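PDB 3T6C: D-galactonate dehydratase family member RspA from Pantoea ananatis, which dehydrates D-gluconate to 2-dehydro-3-deoxy-D-gluconate with one magnesium ion per subunit, at a rate too low to suggest a significant part in gluconate breakdown in vivo. Local coordinates for residues A[244-249]-A[270-275]; A[131-136]-A[361-366]; A[65-70]-A[422-427]. One frame throughout, in Å; residues are numbered along the deposited sequence.

In the fold
Contacts 1 and 3 meet at the substrate: His-248 of contact 1 packs against Trp-427 of contact 3, and both reach D-gluconic acid and the second subunit. Contact 1 is wholly buried, two neighbouring parallel strands of the barrel whose carboxylates hold the metal. Contact 3, partly buried, sets the 65-70 segment of the N-terminal domain against a loop late in the chain, through van der Waals packing and two bridging waters. Contact 2 is buried too, but away from metal and substrate pocket; its nearest atoms lie about 11 Å from contact 1. There the N-terminal region meets barrel helix 355-367 through one histidine and apolar packing. Along the chain, contact 3 encloses contact 2, which encloses contact 1.

Contact 1. Residues A[244-249]-A[270-275]; sequences LHDAHE and FLEDPV. With MG (magnesium ion), chain C; GCO (D-gluconic acid), chain D.
Asp-246 and Glu-272, paired across adjacent parallel strands, each give one carboxylate oxygen to the magnesium ion: Asp-246 OD2 and Glu-272 OE2 both lie 2.0 Å from it. Their carboxylates stack with planes 23° apart, and the metal lets OD2 of Asp-246 and OE2 of Glu-272 approach to 3.0 Å. Glu-298, O1B and O2 of D-gluconic acid and a water complete six ligands. Their pairing puts both acids on one sheet face, and CG anti to the backbone N in each (chi1 -170° and 175°) lets the carboxylates meet at the metal.

Backbone bonds align the strands of this beta-alpha-beta unit, whose connection is helix 253-262: Glu-272 N donates to His-245 O at 2.8 Å, and Ala-247 N to Glu-272 O. Beyond the strand ends, Glu-249 N bonds to Asp-273 O at 3.0 Å.

Apolar packing lies farther from the metal. CD2 of Leu-244 sits over one face of the Phe-270 ring, 3.7 Å from its centroid, in a CH-pi contact. On the opposite sheet face, Leu-271 CD1 meets the edge of the His-245 ring.

The metal-bound water donates to Asp-246 OD1 and Asp-273 OD2, bridging them, while Arg-319 bonds to Glu-272. His-248 NE2 is hydrogen-bonded to gluconate O4 at 2.9 Å. Magnesium and Arg-319 would offset the clustered negative charge, consistent with an enolase-superfamily site that stabilises an enolate-like intermediate.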
loop_
_atom_site.group_PDB
_atom_site.type_symbol
_atom_site.label_atom_id
_atom_site.label_comp_id
_atom_site.label_asym_id
_atom_site.label_seq_id
_atom_site.Cartn_x
_atom_site.Cartn_y
_atom_site.Cartn_z
ATOM N N LEU A 244 -33.002 -4.156 10.815
ATOM C CA LEU A 244 -31.621 -4.195 11.348
ATOM C C LEU A 244 -31.380 -5.569 11.953
ATOM O O LEU A 244 -32.324 -6.259 12.335
ATOM C CB LEU A 244 -31.453 -3.144 12.471
ATOM C CG LEU A 244 -31.518 -1.666 12.086
ATOM C CD1 LEU A 244 -32.937 -1.171 11.659
ATOM C CD2 LEU A 244 -30.991 -0.850 13.212
ATOM N N HIS A 245 -30.110 -5.999 12.010
ATOM C CA HIS A 245 -29.794 -7.265 12.679
ATOM C C HIS A 245 -28.467 -7.111 13.415
ATOM O O HIS A 245 -27.548 -6.464 12.896
ATOM C CB HIS A 245 -29.716 -8.464 11.689
ATOM C CG HIS A 245 -29.457 -9.768 12.388
ATOM N ND1 HIS A 245 -30.396 -10.374 13.212
ATOM C CD2 HIS A 245 -28.331 -10.518 12.471
ATOM C CE1 HIS A 245 -29.855 -11.475 13.733
ATOM N NE2 HIS A 245 -28.609 -11.577 13.309
ATOM N N ASP A 246 -28.377 -7.710 14.605
ATOM C CA ASP A 246 -27.150 -7.643 15.411
ATOM C C ASP A 246 -26.512 -9.032 15.493
ATOM O O ASP A 246 -27.080 -9.964 16.142
ATOM C CB ASP A 246 -27.546 -7.144 16.823
ATOM C CG ASP A 246 -26.347 -6.795 17.715
ATOM O OD1 ASP A 246 -25.183 -7.134 17.396
ATOM O OD2 ASP A 246 -26.585 -6.142 18.770
ATOM N N ALA A 247 -25.355 -9.202 14.840
ATOM C CA ALA A 247 -24.652 -10.502 14.894
ATOM C C ALA A 247 -23.945 -10.682 16.231
ATOM O O ALA A 247 -23.625 -11.799 16.587
ATOM C CB ALA A 247 -23.658 -10.564 13.778
ATOM N N HIS A 248 -23.687 -9.576 16.943
ATOM C CA HIS A 248 -23.195 -9.622 18.345
ATOM C C HIS A 248 -21.978 -10.513 18.526
ATOM O O HIS A 248 -21.899 -11.317 19.461
ATOM C CB HIS A 248 -24.323 -10.054 19.286
ATOM C CG HIS A 248 -24.238 -9.463 20.671
ATOM N ND1 HIS A 248 -23.348 -9.915 21.624
ATOM C CD2 HIS A 248 -24.974 -8.496 21.270
ATOM C CE1 HIS A 248 -23.531 -9.245 22.754
ATOM N NE2 HIS A 248 -24.511 -8.372 22.566
ATOM N N GLU A 249 -21.044 -10.379 17.573
ATOM C CA GLU A 249 -19.730 -11.090 17.553
ATOM C C GLU A 249 -19.842 -12.629 17.710
ATOM O O GLU A 249 -18.871 -13.253 18.130
ATOM C CB GLU A 249 -18.716 -10.505 18.591
ATOM C CG GLU A 249 -19.149 -10.588 20.102
ATOM C CD GLU A 249 -18.124 -10.014 21.118
ATOM O OE1 GLU A 249 -17.070 -9.493 20.687
ATOM O OE2 GLU A 249 -18.383 -10.149 22.353
ATOM N N PHE A 270 -28.728 -1.759 8.791
ATOM C CA PHE A 270 -27.358 -2.179 9.072
ATOM C C PHE A 270 -27.302 -3.582 9.641
ATOM O O PHE A 270 -28.298 -4.054 10.184
ATOM C CB PHE A 270 -26.547 -1.145 9.890
ATOM C CG PHE A 270 -27.001 -0.866 11.346
ATOM C CD1 PHE A 270 -27.111 -1.843 12.327
ATOM C CD2 PHE A 270 -27.215 0.464 11.746
ATOM C CE1 PHE A 270 -27.424 -1.539 13.689
ATOM C CE2 PHE A 270 -27.542 0.777 13.092
ATOM C CZ PHE A 270 -27.651 -0.214 14.061
ATOM N N LEU A 271 -26.148 -4.220 9.484
ATOM C CA LEU A 271 -25.749 -5.463 10.195
ATOM C C LEU A 271 -24.741 -5.031 11.250
ATOM O O LEU A 271 -23.699 -4.406 10.905
ATOM C CB LEU A 271 -25.113 -6.447 9.216
ATOM C CG LEU A 271 -24.528 -7.704 9.855
ATOM C CD1 LEU A 271 -25.676 -8.532 10.537
ATOM C CD2 LEU A 271 -23.802 -8.507 8.781
ATOM N N GLU A 272 -25.044 -5.348 12.505
ATOM C CA GLU A 272 -24.262 -4.805 13.625
ATOM C C GLU A 272 -23.293 -5.870 14.196
ATOM O O GLU A 272 -23.602 -7.092 14.268
ATOM C CB GLU A 272 -25.226 -4.315 14.710
ATOM C CG GLU A 272 -24.604 -3.814 16.012
ATOM C CD GLU A 272 -25.686 -3.596 17.037
ATOM O OE1 GLU A 272 -26.887 -3.486 16.635
ATOM O OE2 GLU A 272 -25.331 -3.446 18.233
ATOM N N ASP A 273 -22.112 -5.419 14.571
ATOM C CA ASP A 273 -21.067 -6.207 15.246
ATOM C C ASP A 273 -20.796 -7.546 14.565
ATOM O O ASP A 273 -20.821 -8.613 15.192
ATOM C CB ASP A 273 -21.382 -6.393 16.737
ATOM C CG ASP A 273 -21.246 -5.066 17.547
ATOM O OD1 ASP A 273 -20.988 -4.002 16.949
ATOM O OD2 ASP A 273 -21.411 -5.084 18.809
ATOM N N PRO A 274 -20.501 -7.491 13.266
ATOM C CA PRO A 274 -20.151 -8.758 12.602
ATOM C C PRO A 274 -18.828 -9.340 13.158
ATOM O O PRO A 274 -18.608 -10.565 12.991
ATOM C CB PRO A 274 -19.938 -8.305 11.141
ATOM C CG PRO A 274 -19.471 -6.819 11.271
ATOM C CD PRO A 274 -20.486 -6.347 12.332
ATOM N N VAL A 275 -17.978 -8.512 13.790
ATOM C CA VAL A 275 -16.736 -9.004 14.398
ATOM C C VAL A 275 -16.603 -8.429 15.822
ATOM O O VAL A 275 -17.163 -7.372 16.155
ATOM C CB VAL A 275 -15.441 -8.691 13.601
ATOM C CG1 VAL A 275 -15.526 -9.294 12.178
ATOM C CG2 VAL A 275 -15.197 -7.189 13.526
HETATM MG MG MG C . -25.511 -4.746 19.809
HETATM C C1 GCO D . -27.412 -3.824 21.827
HETATM C C2 GCO D . -26.413 -4.577 22.623
HETATM C C3 GCO D . -26.883 -4.997 24.002
HETATM C C4 GCO D . -25.722 -5.502 24.834
HETATM C C5 GCO D . -25.905 -5.090 26.274
HETATM C C6 GCO D . -24.771 -5.535 27.180
HETATM O O1A GCO D . -28.344 -3.161 22.370
HETATM O O1B GCO D . -27.225 -3.730 20.570
HETATM O O2 GCO D . -25.815 -5.548 21.805
HETATM O O3 GCO D . -27.846 -5.964 23.802
HETATM O O4 GCO D . -25.691 -6.913 24.720
HETATM O O5 GCO D . -26.011 -3.716 26.322
HETATM O O6 GCO D . -24.903 -5.127 28.527
HETATM O O HOH W 1 -23.885 -6.004 19.398
#

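Contact 2. Residues A[131-136]-A[361-366]; sequences LPVYEL and NMHLDL
His-363 turns its ND1 to the short helical turn at about 133-136 and accepts a hydrogen bond from the backbone N of Tyr-134, at 3.0 Å with an N-H...N angle of 143°. The donor stands 26° out of the imidazole plane, so the bond is bent at both ends. As an acceptor, ND1 is consistent with an unprotonated nitrogen. Val-133 N lies at the edge of the same ring, near its plane.

The tyrosine ring adds apolar packing. Tyr-134 CD2 sits over one face of the imidazole, 3.5 Å from both ND1 and CE1 of His-363, with the two ring planes turned 53° apart. Leu-366, one helical turn after His-363, brings CD1 over a face of the Tyr-134 ring, 4.1 Å from its centroid, in a CH-pi contact. With chi1 of 66°, Tyr-134 CG stands between its backbone N and carbonyl carbon, and the phenol ring lies alongside Leu-366. Pro-132 CB approaches His-363 CE1 to 3.9 Å.

The contact joins a segment of the N-terminal capping domain to helix 355-367 on the outside of the modified TIM barrel of the enolase superfamily.

Each partner is positioned by its own backbone. Glu-135 N bonds to Pro-132 O within the short, weakly bonded helical turn, and Leu-366 N to Met-362 O in the longer helix. Gly-405 makes backbone hydrogen bonds to Leu-131 and Val-133. Deeper in, Leu-366 packs on Ile-145 of barrel strand 145-151. Outward, Glu-135 forms a salt bridge with Lys-125 of the third subunit.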
loop_
_atom_site.group_PDB
_atom_site.type_symbol
_atom_site.label_atom_id
_atom_site.label_comp_id
_atom_site.label_asym_id
_atom_site.label_seq_id
_atom_site.Cartn_x
_atom_site.Cartn_y
_atom_site.Cartn_z
ATOM N N LEU A 131 -29.266 26.913 29.032
ATOM C CA LEU A 131 -29.530 26.320 27.724
ATOM C C LEU A 131 -29.355 24.806 27.826
ATOM O O LEU A 131 -28.481 24.349 28.568
ATOM C CB LEU A 131 -28.482 26.841 26.710
ATOM C CG LEU A 131 -28.649 28.302 26.288
ATOM C CD1 LEU A 131 -27.448 28.691 25.394
ATOM C CD2 LEU A 131 -29.986 28.631 25.621
ATOM N N PRO A 132 -30.140 24.035 27.029
ATOM C CA PRO A 132 -29.875 22.601 26.888
ATOM C C PRO A 132 -28.472 22.358 26.346
ATOM O O PRO A 132 -27.978 23.184 25.569
ATOM C CB PRO A 132 -30.881 22.178 25.806
ATOM C CG PRO A 132 -32.079 23.160 25.979
ATOM C CD PRO A 132 -31.306 24.462 26.218
ATOM N N VAL A 133 -27.863 21.237 26.724
ATOM C CA VAL A 133 -26.551 20.881 26.174
ATOM C C VAL A 133 -26.621 20.844 24.641
ATOM O O VAL A 133 -25.682 21.315 24.002
ATOM C CB VAL A 133 -26.059 19.551 26.740
ATOM C CG1 VAL A 133 -24.840 19.034 25.969
ATOM C CG2 VAL A 133 -25.638 19.753 28.245
ATOM N N TYR A 134 -27.701 20.345 24.027
ATOM C CA TYR A 134 -27.740 20.382 22.525
ATOM C C TYR A 134 -27.584 21.759 21.950
ATOM O O TYR A 134 -27.124 21.891 20.812
ATOM C CB TYR A 134 -28.991 19.659 21.966
ATOM C CG TYR A 134 -30.315 20.287 22.290
ATOM C CD1 TYR A 134 -30.736 21.443 21.652
ATOM C CD2 TYR A 134 -31.176 19.675 23.201
ATOM C CE1 TYR A 134 -31.932 22.009 21.963
ATOM C CE2 TYR A 134 -32.412 20.201 23.496
ATOM C CZ TYR A 134 -32.776 21.371 22.888
ATOM O OH TYR A 134 -33.989 21.933 23.175
ATOM N N GLU A 135 -27.992 22.805 22.687
ATOM C CA GLU A 135 -27.791 24.160 22.181
ATOM C C GLU A 135 -26.345 24.585 22.222
ATOM O O GLU A 135 -25.928 25.429 21.431
ATOM C CB GLU A 135 -28.620 25.197 22.943
ATOM C CG GLU A 135 -30.089 24.981 22.761
ATOM C CD GLU A 135 -30.651 25.350 21.408
ATOM O OE1 GLU A 135 -29.892 25.601 20.452
ATOM O OE2 GLU A 135 -31.904 25.443 21.293
ATOM N N LEU A 136 -25.565 24.035 23.167
ATOM C CA LEU A 136 -24.121 24.359 23.210
ATOM C C LEU A 136 -23.306 23.661 22.124
ATOM O O LEU A 136 -22.229 24.114 21.757
ATOM C CB LEU A 136 -23.565 23.923 24.552
ATOM C CG LEU A 136 -24.349 24.426 25.750
ATOM C CD1 LEU A 136 -23.691 23.850 27.033
ATOM C CD2 LEU A 136 -24.387 25.946 25.789
ATOM N N ASN A 361 -27.151 10.880 24.845
ATOM C CA ASN A 361 -27.186 10.359 23.463
ATOM C C ASN A 361 -28.031 11.275 22.595
ATOM O O ASN A 361 -27.663 11.616 21.462
ATOM C CB ASN A 361 -27.830 8.983 23.363
ATOM C CG ASN A 361 -26.998 7.883 23.941
ATOM O OD1 ASN A 361 -25.778 7.991 24.106
ATOM N ND2 ASN A 361 -27.662 6.728 24.164
ATOM N N MET A 362 -29.203 11.658 23.114
ATOM C CA MET A 362 -30.161 12.378 22.292
ATOM C C MET A 362 -29.743 13.845 22.052
ATOM O O MET A 362 -30.090 14.404 21.010
ATOM C CB MET A 362 -31.565 12.291 22.909
ATOM C CG MET A 362 -32.116 10.890 22.659
ATOM S SD MET A 362 -33.764 10.735 23.285
ATOM C CE MET A 362 -34.082 8.992 22.877
ATOM N N HIS A 363 -29.038 14.460 23.021
ATOM C CA HIS A 363 -28.517 15.807 22.813
ATOM C C HIS A 363 -27.434 15.815 21.736
ATOM O O HIS A 363 -27.410 16.721 20.901
ATOM C CB HIS A 363 -28.021 16.402 24.113
ATOM C CG HIS A 363 -29.127 16.910 24.989
ATOM N ND1 HIS A 363 -29.115 18.174 25.552
ATOM C CD2 HIS A 363 -30.277 16.324 25.402
ATOM C CE1 HIS A 363 -30.206 18.341 26.285
ATOM N NE2 HIS A 363 -30.925 17.229 26.225
ATOM N N LEU A 364 -26.570 14.808 21.742
ATOM C CA LEU A 364 -25.643 14.599 20.612
ATOM C C LEU A 364 -26.420 14.362 19.329
ATOM O O LEU A 364 -26.114 14.982 18.295
ATOM C CB LEU A 364 -24.712 13.415 20.882
ATOM C CG LEU A 364 -23.597 13.726 21.907
ATOM C CD1 LEU A 364 -23.229 12.412 22.624
ATOM C CD2 LEU A 364 -22.397 14.316 21.186
ATOM N N ASP A 365 -27.398 13.463 19.364
ATOM C CA ASP A 365 -28.185 13.186 18.171
ATOM C C ASP A 365 -28.814 14.426 17.570
ATOM O O ASP A 365 -28.792 14.587 16.347
ATOM C CB ASP A 365 -29.343 12.237 18.500
ATOM C CG ASP A 365 -28.908 10.830 18.865
ATOM O OD1 ASP A 365 -27.798 10.370 18.518
ATOM O OD2 ASP A 365 -29.768 10.146 19.505
ATOM N N LEU A 366 -29.402 15.298 18.405
ATOM C CA LEU A 366 -30.010 16.523 17.878
ATOM C C LEU A 366 -29.015 17.461 17.199
ATOM O O LEU A 366 -29.417 18.162 16.231
ATOM C CB LEU A 366 -30.743 17.270 18.991
ATOM C CG LEU A 366 -32.036 16.605 19.410
ATOM C CD1 LEU A 366 -32.552 17.326 20.656
ATOM C CD2 LEU A 366 -33.081 16.770 18.290
#

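Contact 3. Residues A[65-70]-A[422-427]; sequences TQRIYA and GGNPTW. With GCO (D-gluconic acid), chain D.
Gln-66 and Pro-425 form the closest packing between the segments: their CG atoms touch at 3.8 Å, with the two side chains crossing at about a right angle. Beyond this methylene the glutamine bends at chi2 (85°), carrying its amide past the proline to the edge of the Trp-427 indole. There Gln-66 NE2 comes within 4.0 Å of Trp-427 CZ2. The same NE2 donates to O6 of D-gluconic acid at 3.0 Å, and CZ2 of Trp-427 packs against C6 of the sugar acid. At the other end the bare CA of Gly-422 lies against Tyr-69 CE2 at 4.2 Å, and its positive phi also suits glycine.

Two waters bridge the less closely packed side. One lies in the indole plane and accepts from Trp-427 NE1 at 2.8 Å, taking a second, weak bond from Gln-66 NE2. Another accepts from Arg-67 NH1 and lies 2.9 Å from Asn-424 OD1, to which it may donate; Arg-67 NH1 and Asn-424 OD1 are 4.3 Å apart. A bond from Arg-67 NH1 to Gln-66 O at 2.9 Å steadies the guanidinium.

The second subunit packs over this water-bridged side: its Ser-101 bonds to Arg-67 NH2, and the carbonyl O of its Tyr-78 accepts a hydrogen bond from Asn-424 ND2. Tyr-103 of that subunit meets the Trp-427 ring.

As in other enolase-superfamily members, the N-terminal domain supplies part of the pocket over the barrel mouth. Here its glutamine donates to the terminal hydroxyl, O6, remote from the metal, while tryptophan offers carbon; one water links them, only weakly on the glutamine side.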
loop_
_atom_site.group_PDB
_atom_site.type_symbol
_atom_site.label_atom_id
_atom_site.label_comp_id
_atom_site.label_asym_id
_atom_site.label_seq_id
_atom_site.Cartn_x
_atom_site.Cartn_y
_atom_site.Cartn_z
ATOM N N THR A 65 -22.887 -1.802 33.571
ATOM C CA THR A 65 -23.825 -2.482 34.491
ATOM C C THR A 65 -23.204 -3.714 35.145
ATOM O O THR A 65 -23.529 -4.060 36.292
ATOM C CB THR A 65 -25.198 -2.756 33.756
ATOM O OG1 THR A 65 -26.193 -3.143 34.717
ATOM C CG2 THR A 65 -25.089 -3.921 32.745
ATOM N N GLN A 66 -22.271 -4.355 34.440
ATOM C CA GLN A 66 -21.681 -5.596 34.948
ATOM C C GLN A 66 -20.631 -5.396 36.004
ATOM O O GLN A 66 -20.140 -6.341 36.607
ATOM C CB GLN A 66 -21.048 -6.389 33.812
ATOM C CG GLN A 66 -22.043 -6.850 32.686
ATOM C CD GLN A 66 -22.312 -5.831 31.591
ATOM O OE1 GLN A 66 -21.828 -4.682 31.618
ATOM N NE2 GLN A 66 -23.119 -6.240 30.599
ATOM N N ARG A 67 -20.141 -4.183 36.061
ATOM C CA ARG A 67 -19.105 -3.741 36.987
ATOM C C ARG A 67 -19.364 -2.663 38.020
ATOM O O ARG A 67 -18.447 -1.798 38.202
ATOM C CB ARG A 67 -17.730 -3.699 36.316
ATOM C CG ARG A 67 -17.234 -5.046 35.695
ATOM C CD ARG A 67 -16.808 -6.010 36.856
ATOM N NE ARG A 67 -16.107 -7.227 36.369
ATOM C CZ ARG A 67 -16.762 -8.308 35.944
ATOM N NH1 ARG A 67 -18.092 -8.291 35.886
ATOM N NH2 ARG A 67 -16.075 -9.417 35.590
ATOM N N ILE A 68 -20.636 -2.438 38.367
ATOM C CA ILE A 68 -21.003 -1.200 39.060
ATOM C C ILE A 68 -20.117 -0.884 40.260
ATOM O O ILE A 68 -19.840 0.287 40.511
ATOM C CB ILE A 68 -22.502 -1.210 39.502
ATOM C CG1 ILE A 68 -22.783 -2.273 40.572
ATOM C CG2 ILE A 68 -23.403 -1.375 38.257
ATOM C CD1 ILE A 68 -24.266 -2.304 41.015
ATOM N N TYR A 69 -19.654 -1.890 40.997
ATOM C CA TYR A 69 -18.857 -1.603 42.219
ATOM C C TYR A 69 -17.430 -1.195 41.903
ATOM O O TYR A 69 -16.817 -0.454 42.689
ATOM C CB TYR A 69 -18.911 -2.777 43.196
ATOM C CG TYR A 69 -20.348 -3.042 43.659
ATOM C CD1 TYR A 69 -21.041 -2.087 44.354
ATOM C CD2 TYR A 69 -20.967 -4.254 43.371
ATOM C CE1 TYR A 69 -22.352 -2.308 44.733
ATOM C CE2 TYR A 69 -22.246 -4.504 43.787
ATOM C CZ TYR A 69 -22.950 -3.516 44.430
ATOM O OH TYR A 69 -24.284 -3.772 44.808
ATOM N N ALA A 70 -16.886 -1.636 40.761
ATOM C CA ALA A 70 -15.540 -1.240 40.398
ATOM C C ALA A 70 -15.601 0.194 39.867
ATOM O O ALA A 70 -14.726 1.003 40.156
ATOM C CB ALA A 70 -14.960 -2.183 39.353
ATOM N N GLY A 422 -26.498 -6.349 41.645
ATOM C CA GLY A 422 -25.103 -6.741 41.605
ATOM C C GLY A 422 -24.913 -8.145 41.027
ATOM O O GLY A 422 -25.791 -8.690 40.359
ATOM N N GLY A 423 -23.744 -8.736 41.257
ATOM C CA GLY A 423 -23.532 -10.124 40.851
ATOM C C GLY A 423 -22.875 -10.317 39.492
ATOM O O GLY A 423 -22.663 -9.369 38.746
ATOM N N ASN A 424 -22.499 -11.563 39.200
ATOM C CA ASN A 424 -21.905 -11.900 37.909
ATOM C C ASN A 424 -23.004 -12.356 36.935
ATOM O O ASN A 424 -23.721 -13.302 37.207
ATOM C CB ASN A 424 -20.938 -13.043 38.138
ATOM C CG ASN A 424 -19.652 -12.594 38.849
ATOM O OD1 ASN A 424 -19.098 -11.539 38.553
ATOM N ND2 ASN A 424 -19.167 -13.417 39.760
ATOM N N PRO A 425 -23.073 -11.741 35.734
ATOM C CA PRO A 425 -24.112 -12.183 34.803
ATOM C C PRO A 425 -23.877 -13.591 34.312
ATOM O O PRO A 425 -22.761 -14.042 34.261
ATOM C CB PRO A 425 -23.986 -11.201 33.622
ATOM C CG PRO A 425 -22.794 -10.435 33.835
ATOM C CD PRO A 425 -22.312 -10.572 35.264
ATOM N N THR A 426 -24.943 -14.315 34.049
ATOM C CA THR A 426 -24.779 -15.634 33.476
ATOM C C THR A 426 -24.657 -15.656 31.954
ATOM O O THR A 426 -24.098 -16.612 31.384
ATOM C CB THR A 426 -25.857 -16.598 33.978
ATOM O OG1 THR A 426 -27.118 -16.042 33.649
ATOM C CG2 THR A 426 -25.799 -16.747 35.495
ATOM N N TRP A 427 -25.258 -14.699 31.245
ATOM C CA TRP A 427 -25.316 -14.810 29.788
ATOM C C TRP A 427 -23.955 -14.655 29.126
ATOM O O TRP A 427 -23.776 -15.021 27.960
ATOM C CB TRP A 427 -26.276 -13.745 29.210
ATOM C CG TRP A 427 -25.764 -12.323 29.324
ATOM C CD1 TRP A 427 -25.963 -11.469 30.369
ATOM C CD2 TRP A 427 -24.999 -11.582 28.338
ATOM N NE1 TRP A 427 -25.350 -10.268 30.119
ATOM C CE2 TRP A 427 -24.768 -10.291 28.876
ATOM C CE3 TRP A 427 -24.514 -11.877 27.049
ATOM C CZ2 TRP A 427 -24.060 -9.285 28.165
ATOM C CZ3 TRP A 427 -23.792 -10.868 26.349
ATOM C CH2 TRP A 427 -23.594 -9.591 26.918
HETATM C C1 GCO D . -27.412 -3.824 21.827
HETATM C C2 GCO D . -26.413 -4.577 22.623
HETATM C C3 GCO D . -26.883 -4.997 24.002
HETATM C C4 GCO D . -25.722 -5.502 24.834
HETATM C C5 GCO D . -25.905 -5.090 26.274
HETATM C C6 GCO D . -24.771 -5.535 27.180
HETATM O O1A GCO D . -28.344 -3.161 22.370
HETATM O O1B GCO D . -27.225 -3.730 20.570
HETATM O O2 GCO D . -25.815 -5.548 21.805
HETATM O O3 GCO D . -27.846 -5.964 23.802
HETATM O O4 GCO D . -25.691 -6.913 24.720
HETATM O O5 GCO D . -26.011 -3.716 26.322
HETATM O O6 GCO D . -24.903 -5.127 28.527
HETATM O O HOH W 2 -25.359 -7.985 31.814
HETATM O O HOH W 3 -18.854 -10.971 35.750
#